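PDB 6CNG: DegV domain-containing protein spr0652 from Streptococcus pneumoniae, which binds linoleic acid in this structure and probably carries long-chain fatty acids for fatty acid metabolism. Local coordinates for residues A[27-32]-A[48-53]; A[206-211]-A[226-231]; A[247-252]-A[294-299]. All blocks are in the same frame, centred on the assembly; numbering follows the deposited sequence.

Contact 1: residues A[27-32]-A[48-53]. With EIC (linoleic acid), chain C.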
# COMPACT_ATOMS: atom_id res chain seq x y z
N ALA A 27 8.02 -7.00 -1.09
CA ALA A 27 7.29 -5.82 -0.66
C ALA A 27 7.10 -5.90 0.85
O ALA A 27 7.07 -6.98 1.41
CB ALA A 27 5.91 -5.72 -1.33
N ASP A 28 7.00 -4.76 1.49
CA ASP A 28 6.62 -4.78 2.90
C ASP A 28 5.09 -4.89 3.04
O ASP A 28 4.34 -4.85 2.06
CB ASP A 28 7.23 -3.58 3.63
CG ASP A 28 6.72 -2.24 3.12
OD1 ASP A 28 5.50 -2.14 2.80
OD2 ASP A 28 7.53 -1.28 3.07
N SER A 29 4.61 -5.03 4.28
CA SER A 29 3.18 -5.28 4.51
C SER A 29 2.28 -4.02 4.37
O SER A 29 1.08 -4.07 4.71
CB SER A 29 2.99 -6.05 5.82
OG SER A 29 3.31 -5.28 6.93
N GLY A 30 2.82 -2.92 3.84
CA GLY A 30 2.01 -1.89 3.23
C GLY A 30 1.40 -2.29 1.90
O GLY A 30 0.54 -1.57 1.39
N CYS A 31 1.88 -3.39 1.32
CA CYS A 31 1.26 -4.10 0.21
C CYS A 31 0.25 -5.10 0.76
O CYS A 31 0.53 -5.80 1.73
CB CYS A 31 2.31 -4.86 -0.60
SG CYS A 31 1.73 -5.95 -1.93
N ASP A 32 -0.90 -5.17 0.14
CA ASP A 32 -1.97 -5.99 0.66
C ASP A 32 -1.92 -7.44 0.20
O ASP A 32 -2.64 -8.25 0.77
CB ASP A 32 -3.31 -5.37 0.26
CG ASP A 32 -3.39 -3.91 0.67
OD1 ASP A 32 -3.35 -3.62 1.86
OD2 ASP A 32 -3.45 -3.06 -0.22
N VAL A 48 7.37 -8.75 3.48
CA VAL A 48 8.16 -8.55 4.69
C VAL A 48 7.30 -7.81 5.70
O VAL A 48 6.96 -6.63 5.50
CB VAL A 48 9.46 -7.80 4.38
CG1 VAL A 48 10.27 -7.61 5.66
CG2 VAL A 48 10.24 -8.53 3.32
N PRO A 49 6.94 -8.45 6.81
CA PRO A 49 5.96 -7.85 7.71
C PRO A 49 6.53 -6.71 8.54
O PRO A 49 7.65 -6.75 9.04
CB PRO A 49 5.57 -9.02 8.61
CG PRO A 49 6.75 -9.86 8.62
CD PRO A 49 7.36 -9.78 7.28
N LEU A 50 5.72 -5.68 8.69
CA LEU A 50 5.90 -4.76 9.80
C LEU A 50 5.20 -5.32 11.03
O LEU A 50 4.48 -6.31 10.96
CB LEU A 50 5.36 -3.37 9.45
CG LEU A 50 6.32 -2.52 8.63
CD1 LEU A 50 6.29 -2.86 7.17
CD2 LEU A 50 6.08 -1.05 8.83
N THR A 51 5.41 -4.66 12.16
CA THR A 51 4.81 -5.10 13.40
C THR A 51 3.94 -4.00 13.96
O THR A 51 4.14 -2.82 13.68
CB THR A 51 5.87 -5.46 14.43
OG1 THR A 51 6.69 -4.32 14.68
CG2 THR A 51 6.72 -6.58 13.93
N ILE A 52 2.97 -4.41 14.76
CA ILE A 52 2.08 -3.52 15.50
C ILE A 52 2.08 -3.97 16.95
O ILE A 52 1.71 -5.11 17.25
CB ILE A 52 0.66 -3.56 14.94
CG1 ILE A 52 0.66 -3.01 13.51
CG2 ILE A 52 -0.28 -2.77 15.81
CD1 ILE A 52 -0.32 -3.67 12.60
N GLN A 53 2.48 -3.10 17.85
CA GLN A 53 2.54 -3.40 19.27
C GLN A 53 1.30 -2.85 19.96
O GLN A 53 1.03 -1.65 19.87
CB GLN A 53 3.81 -2.78 19.86
CG GLN A 53 4.05 -3.06 21.36
CD GLN A 53 4.73 -1.90 22.12
OE1 GLN A 53 4.08 -1.08 22.79
NE2 GLN A 53 6.06 -1.83 22.01
C1 EIC C . 6.06 2.10 10.62
C2 EIC C . 4.92 2.04 9.61
C3 EIC C . 4.16 3.34 9.46
C4 EIC C . 3.26 3.33 8.25
C5 EIC C . 2.57 4.66 8.04
C6 EIC C . 1.75 4.68 6.75
C7 EIC C . 0.43 3.91 6.85
C8 EIC C . -0.26 3.83 5.50
C9 EIC C . -1.49 2.96 5.66
C10 EIC C . -2.68 3.47 5.87
C11 EIC C . -2.92 4.97 5.99
C12 EIC C . -4.12 5.26 5.11
C13 EIC C . -4.17 6.21 4.20
C14 EIC C . -3.02 7.16 3.95
C15 EIC C . -2.02 6.59 2.95
C16 EIC C . -0.90 7.60 2.72
C17 EIC C . 0.19 7.02 1.87
C18 EIC C . 1.30 8.05 1.71
O1 EIC C . 7.25 2.24 10.25
O2 EIC C . 5.79 2.02 11.84

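Contact 2: residues A[206-211]-A[226-231]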
# COMPACT_ATOMS: atom_id res chain seq x y z
N ASN A 206 -19.04 12.00 11.60
CA ASN A 206 -19.68 11.99 10.27
C ASN A 206 -18.79 12.52 9.16
O ASN A 206 -19.26 12.66 8.04
CB ASN A 206 -21.04 12.71 10.26
CG ASN A 206 -21.96 12.18 9.18
OD1 ASN A 206 -21.72 11.11 8.64
ND2 ASN A 206 -23.03 12.93 8.85
N ILE A 207 -17.51 12.80 9.41
CA ILE A 207 -16.65 13.43 8.42
C ILE A 207 -15.49 12.49 8.10
O ILE A 207 -14.63 12.24 8.95
CB ILE A 207 -16.14 14.79 8.90
CG1 ILE A 207 -17.32 15.77 9.02
CG2 ILE A 207 -15.10 15.31 7.98
CD1 ILE A 207 -18.12 15.96 7.75
N ARG A 208 -15.45 12.00 6.86
CA ARG A 208 -14.39 11.12 6.39
C ARG A 208 -13.38 11.93 5.58
O ARG A 208 -13.76 12.83 4.84
CB ARG A 208 -14.96 9.99 5.54
CG ARG A 208 -16.18 9.36 6.16
CD ARG A 208 -16.61 8.06 5.52
NE ARG A 208 -17.87 7.60 6.14
CZ ARG A 208 -18.74 6.74 5.59
NH1 ARG A 208 -18.52 6.23 4.38
NH2 ARG A 208 -19.84 6.41 6.25
N MET A 209 -12.10 11.63 5.78
CA MET A 209 -11.03 12.31 5.08
C MET A 209 -10.84 11.73 3.69
O MET A 209 -10.51 10.56 3.54
CB MET A 209 -9.73 12.15 5.84
CG MET A 209 -8.57 12.84 5.17
SD MET A 209 -7.05 12.62 6.07
CE MET A 209 -5.90 13.66 5.18
N VAL A 210 -11.00 12.56 2.69
CA VAL A 210 -10.71 12.19 1.32
C VAL A 210 -9.37 12.80 0.99
O VAL A 210 -9.18 14.01 1.09
CB VAL A 210 -11.80 12.70 0.38
CG1 VAL A 210 -11.48 12.38 -1.02
CG2 VAL A 210 -13.13 12.11 0.76
N GLY A 211 -8.41 11.97 0.63
CA GLY A 211 -7.07 12.47 0.46
C GLY A 211 -6.33 11.69 -0.59
O GLY A 211 -6.82 10.72 -1.14
N ARG A 226 -19.28 14.50 4.23
CA ARG A 226 -20.17 14.19 5.34
C ARG A 226 -21.03 13.01 4.92
O ARG A 226 -22.04 13.17 4.22
CB ARG A 226 -21.05 15.38 5.71
CG ARG A 226 -22.08 15.06 6.80
CD ARG A 226 -22.26 16.22 7.75
NE ARG A 226 -21.41 16.08 8.93
CZ ARG A 226 -20.75 17.07 9.53
NH1 ARG A 226 -20.80 18.32 9.09
NH2 ARG A 226 -20.02 16.79 10.60
N GLY A 227 -20.61 11.82 5.33
CA GLY A 227 -21.41 10.63 5.16
C GLY A 227 -20.86 9.75 4.05
O GLY A 227 -19.91 10.11 3.36
N SER A 228 -21.49 8.60 3.89
CA SER A 228 -21.01 7.64 2.91
C SER A 228 -21.26 8.14 1.50
O SER A 228 -20.31 8.45 0.78
CB SER A 228 -21.70 6.29 3.10
OG SER A 228 -21.41 5.43 2.01
N LYS A 229 -22.53 8.24 1.10
CA LYS A 229 -22.84 8.58 -0.29
C LYS A 229 -22.05 9.79 -0.78
O LYS A 229 -21.66 9.84 -1.95
CB LYS A 229 -24.35 8.81 -0.46
CG LYS A 229 -25.20 7.64 0.05
CD LYS A 229 -24.82 6.28 -0.60
CE LYS A 229 -25.67 5.10 -0.06
NZ LYS A 229 -25.31 4.65 1.33
N LYS A 230 -21.82 10.77 0.10
CA LYS A 230 -20.92 11.86 -0.24
C LYS A 230 -19.48 11.39 -0.34
O LYS A 230 -18.70 11.95 -1.11
CB LYS A 230 -21.07 13.01 0.77
CG LYS A 230 -22.48 13.49 0.94
CD LYS A 230 -23.04 14.09 -0.32
CE LYS A 230 -24.52 14.44 -0.16
NZ LYS A 230 -25.25 14.53 -1.47
N SER A 231 -19.10 10.36 0.42
CA SER A 231 -17.75 9.82 0.30
C SER A 231 -17.54 9.17 -1.06
O SER A 231 -16.48 9.30 -1.68
CB SER A 231 -17.48 8.78 1.40
OG SER A 231 -17.36 9.38 2.66

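Contact 3: residues A[247-252]-A[294-299]. With EIC (linoleic acid), chain C.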
# COMPACT_ATOMS: atom_id res chain seq x y z
N GLY A 247 -8.30 2.62 -16.79
CA GLY A 247 -7.26 1.66 -16.46
C GLY A 247 -7.50 0.84 -15.21
O GLY A 247 -8.63 0.64 -14.75
N ARG A 248 -6.42 0.34 -14.65
CA ARG A 248 -6.54 -0.54 -13.50
C ARG A 248 -6.78 0.25 -12.23
O ARG A 248 -6.26 1.35 -12.04
CB ARG A 248 -5.27 -1.35 -13.31
CG ARG A 248 -5.00 -2.38 -14.38
CD ARG A 248 -3.69 -3.09 -14.10
NE ARG A 248 -3.39 -4.01 -15.18
CZ ARG A 248 -2.23 -4.63 -15.32
NH1 ARG A 248 -1.26 -4.44 -14.46
NH2 ARG A 248 -2.06 -5.44 -16.35
N ILE A 249 -7.61 -0.32 -11.36
CA ILE A 249 -7.80 0.15 -10.00
C ILE A 249 -7.66 -1.03 -9.05
O ILE A 249 -8.11 -2.13 -9.35
CB ILE A 249 -9.19 0.76 -9.82
CG1 ILE A 249 -9.38 1.96 -10.73
CG2 ILE A 249 -9.39 1.16 -8.40
CD1 ILE A 249 -10.76 2.52 -10.66
N VAL A 250 -7.03 -0.78 -7.91
CA VAL A 250 -6.97 -1.70 -6.77
C VAL A 250 -7.49 -0.96 -5.55
O VAL A 250 -6.89 0.02 -5.10
CB VAL A 250 -5.55 -2.21 -6.52
CG1 VAL A 250 -5.54 -3.07 -5.33
CG2 VAL A 250 -5.06 -2.96 -7.71
N MET A 251 -8.62 -1.41 -5.02
CA MET A 251 -9.22 -0.84 -3.81
C MET A 251 -8.89 -1.76 -2.64
O MET A 251 -9.51 -2.81 -2.47
CB MET A 251 -10.73 -0.75 -3.96
CG MET A 251 -11.25 0.14 -5.06
SD MET A 251 -13.05 0.13 -5.15
CE MET A 251 -13.35 1.08 -6.61
N ALA A 252 -7.94 -1.35 -1.81
CA ALA A 252 -7.70 -2.00 -0.52
C ALA A 252 -8.61 -1.39 0.54
O ALA A 252 -8.57 -0.18 0.77
CB ALA A 252 -6.24 -1.81 -0.14
N LEU A 294 -10.46 3.05 3.14
CA LEU A 294 -10.21 2.66 1.76
C LEU A 294 -8.93 3.29 1.27
O LEU A 294 -8.73 4.49 1.46
CB LEU A 294 -11.35 3.15 0.88
CG LEU A 294 -11.07 3.10 -0.62
CD1 LEU A 294 -10.99 1.68 -1.13
CD2 LEU A 294 -12.13 3.86 -1.36
N LEU A 295 -8.09 2.49 0.64
CA LEU A 295 -6.87 2.95 -0.02
C LEU A 295 -6.92 2.45 -1.45
O LEU A 295 -6.59 1.29 -1.71
CB LEU A 295 -5.61 2.41 0.64
CG LEU A 295 -5.28 2.70 2.08
CD1 LEU A 295 -3.78 3.01 2.17
CD2 LEU A 295 -6.15 3.82 2.65
N MET A 296 -7.26 3.33 -2.37
CA MET A 296 -7.48 2.95 -3.74
C MET A 296 -6.30 3.39 -4.60
O MET A 296 -6.02 4.58 -4.72
CB MET A 296 -8.75 3.65 -4.19
CG MET A 296 -8.99 3.62 -5.61
SD MET A 296 -10.68 4.08 -6.01
CE MET A 296 -10.68 5.84 -5.59
N GLY A 297 -5.61 2.42 -5.19
CA GLY A 297 -4.61 2.71 -6.19
C GLY A 297 -5.21 2.66 -7.59
O GLY A 297 -6.14 1.89 -7.85
N TYR A 298 -4.69 3.49 -8.48
CA TYR A 298 -5.27 3.57 -9.82
C TYR A 298 -4.27 4.12 -10.83
O TYR A 298 -3.28 4.76 -10.48
CB TYR A 298 -6.58 4.39 -9.86
CG TYR A 298 -6.44 5.84 -9.46
CD1 TYR A 298 -6.48 6.23 -8.12
CD2 TYR A 298 -6.28 6.84 -10.43
CE1 TYR A 298 -6.36 7.55 -7.75
CE2 TYR A 298 -6.15 8.19 -10.06
CZ TYR A 298 -6.20 8.53 -8.73
OH TYR A 298 -6.08 9.84 -8.37
N GLU A 299 -4.56 3.84 -12.09
CA GLU A 299 -3.76 4.29 -13.22
C GLU A 299 -4.35 5.55 -13.84
O GLU A 299 -5.57 5.67 -13.96
CB GLU A 299 -3.72 3.20 -14.27
CG GLU A 299 -2.95 1.95 -13.87
CD GLU A 299 -2.97 0.89 -14.91
OE1 GLU A 299 -3.91 0.92 -15.74
OE2 GLU A 299 -2.07 0.04 -14.87
C1 EIC C . 6.06 2.10 10.62
C2 EIC C . 4.92 2.04 9.61
C3 EIC C . 4.16 3.34 9.46
C4 EIC C . 3.26 3.33 8.25
C5 EIC C . 2.57 4.66 8.04
C6 EIC C . 1.75 4.68 6.75
C7 EIC C . 0.43 3.91 6.85
C8 EIC C . -0.26 3.83 5.50
C9 EIC C . -1.49 2.96 5.66
C10 EIC C . -2.68 3.47 5.87
C11 EIC C . -2.92 4.97 5.99
C12 EIC C . -4.12 5.26 5.11
C13 EIC C . -4.17 6.21 4.20
C14 EIC C . -3.02 7.16 3.95
C15 EIC C . -2.02 6.59 2.95
C16 EIC C . -0.90 7.60 2.72
C17 EIC C . 0.19 7.02 1.87
C18 EIC C . 1.30 8.05 1.71
O1 EIC C . 7.25 2.24 10.25
O2 EIC C . 5.79 2.02 11.84
O HOH W 1 -6.69 5.15 -16.32

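Contact 1: residues A[27-32]-A[48-53]
Leu-50 packs beside Asp-28 and Ser-29 at the end of strand 23-28 and also touches the bound fatty acid. Leu-50 CB lies 3.8 Å from Ser-29 OG. CG then turns beside the backbone N, anti to the carbonyl carbon (chi1 -82°), and the two methyls part. Leu-50 CD1 goes to the protein, 3.7 Å from Asp-28 CB, with the two side chains crossing obliquely. Leu-50 CD2 goes to the ligand, 3.4 Å from C2 of linoleic acid, next to the carboxyl carbon. Leu-50 N gives a nearly straight bond to Ser-29 OG (3.0 Å, 173°). That hydroxyl is also bonded to Asp-61. The strands pair in parallel at Asp-28 and Val-48, where Val-48 N donates to Ala-27 O at 2.7 Å. Beyond the bridge the chain leaves strand 23-28 in a type I turn. An Asx turn supports it, with Gly-30 N bonded to Asp-28 OD1 at 3.0 Å. Asp-28 OD2 is held by Ser-113 OG and Ile-106 N. Helix 88-95 packs on Asp-28 and Val-48, helix 283-289 touches Ser-29, and strand 100-105 runs parallel to strand 23-28 in the same sheet.

Contact 2: residues A[206-211]-A[226-231]
Ile-207 and Arg-226 form an antiparallel non-hydrogen-bonded pair, flanked by a weak bond from Gly-227 N to Asn-206 O (3.1 Å). Their side chains meet on one face of the sheet. The Arg-226 chain bends at chi2 and chi3 and folds back over Ile-207. Ile-207 CD1 sits 3.3 Å above the Arg-226 guanidinium plane, over its centre. The group is further held by a bond from Arg-226 NH2 to Leu-205 O. Asn-206 comes in at its edge, and Asn-206 CB lies in the guanidinium plane. The Asn-206 and Arg-226 side chains cross at about a right angle, their amide and guanidinium planes 41° apart.

This is the place where a beta hairpin, strands 207-213 and 219-226, passes into helix 228-242. Gly-227 takes the N-cap position, and its positive phi (106°) gives a backbone shape that by itself requires glycine.

Arg-208 points to the helix side. Its chain is extended from CG to NE and lays the guanidinium over the first turn. Gly-227 C lies 4.0 Å above the Arg-208 guanidinium plane, over its centre, and Ser-228 N is offset toward the rim. Arg-208 NH1 comes within 3.2 Å of Ser-228 CA. Further back, Arg-208 CD is 3.2 Å from Ser-231 OG. Ser-231 OG donates to Gly-227 O at 2.7 Å, tilted 32° from the carbonyl plane. The Ser-231 side chain also touches Ala-225 and Val-181 of the sheet.

Contact 3: residues A[247-252]-A[294-299]
Leu-294 packs CD1 against Met-251 CB at 3.7 Å, at the start of an antiparallel strand pair. The pair lies in a mixed six-stranded sheet of the DegV fold. Strand 294-300 stands between strands 247-253 and 176-182, and the two segments run at 169° to each other.

Leu-295 is paired with Ala-252 through two backbone bonds. Its side chain leads away from strand 247-253 to the fatty acid. CG stands anti to the carbonyl carbon (chi1 -60°), and Leu-295 CD2 meets linoleic acid C13 at 3.5 Å, at the C12-C13 double bond. Leu-295 therefore belongs to the lipid pocket.

Met-296 is on the other face, with Ile-249, Met-251 and Tyr-298. Met-296 and Met-251 lie side by side and point the same way, with Met-251 CE 4.1 Å from Met-296 SD. Met-296 CG also touches Ile-249 CG2 at 3.7 Å. Helix 257-270 packs on Leu-294, Ile-249 and Met-251.

Gly-297 pairs with Val-250 through two more backbone bonds. Tyr-298 meets Ile-249 CG1 through its CB at 3.8 Å, and the ring end leads away from strand 247-253.

Glu-299 closes the row. Its N donates to Arg-248 O. Its extended side chain passes at a slant to that of Arg-248, the two flat ends nearly parallel, but the charged groups make no salt bridge. Arg-248 pairs instead with Asp-154, and Glu-299 OE2 bonds to Tyr-172 OH. A water joins Glu-299 O to Gly-247 N. Glu-299 OE1 takes a nearly straight bond from Arg-248 N (2.8 Å, 177°), met from above the carboxylate plane.

How the contacts relate
Contacts 1 and 3 are buried, on opposite sides of the chain's centre, while contact 2 is at the surface. Contact 1 belongs to one sheet; contacts 2 and 3 both reach the other, with their centres about 18 Å apart. Linoleic acid touches both contacts 1 and 3: one meets it near the carboxyl end and the other further along the chain. These two contacts also pack directly, Asp-32 OD2 against Ala-252 CB. Contact 3 is mainly a ladder of backbone bonds with apolar side chains. Contact 1 has a short parallel bridge and a polar turn. Contact 2 relies on arginine guanidinium groups packed over a hairpin and a helix start, and lies away from the lipid.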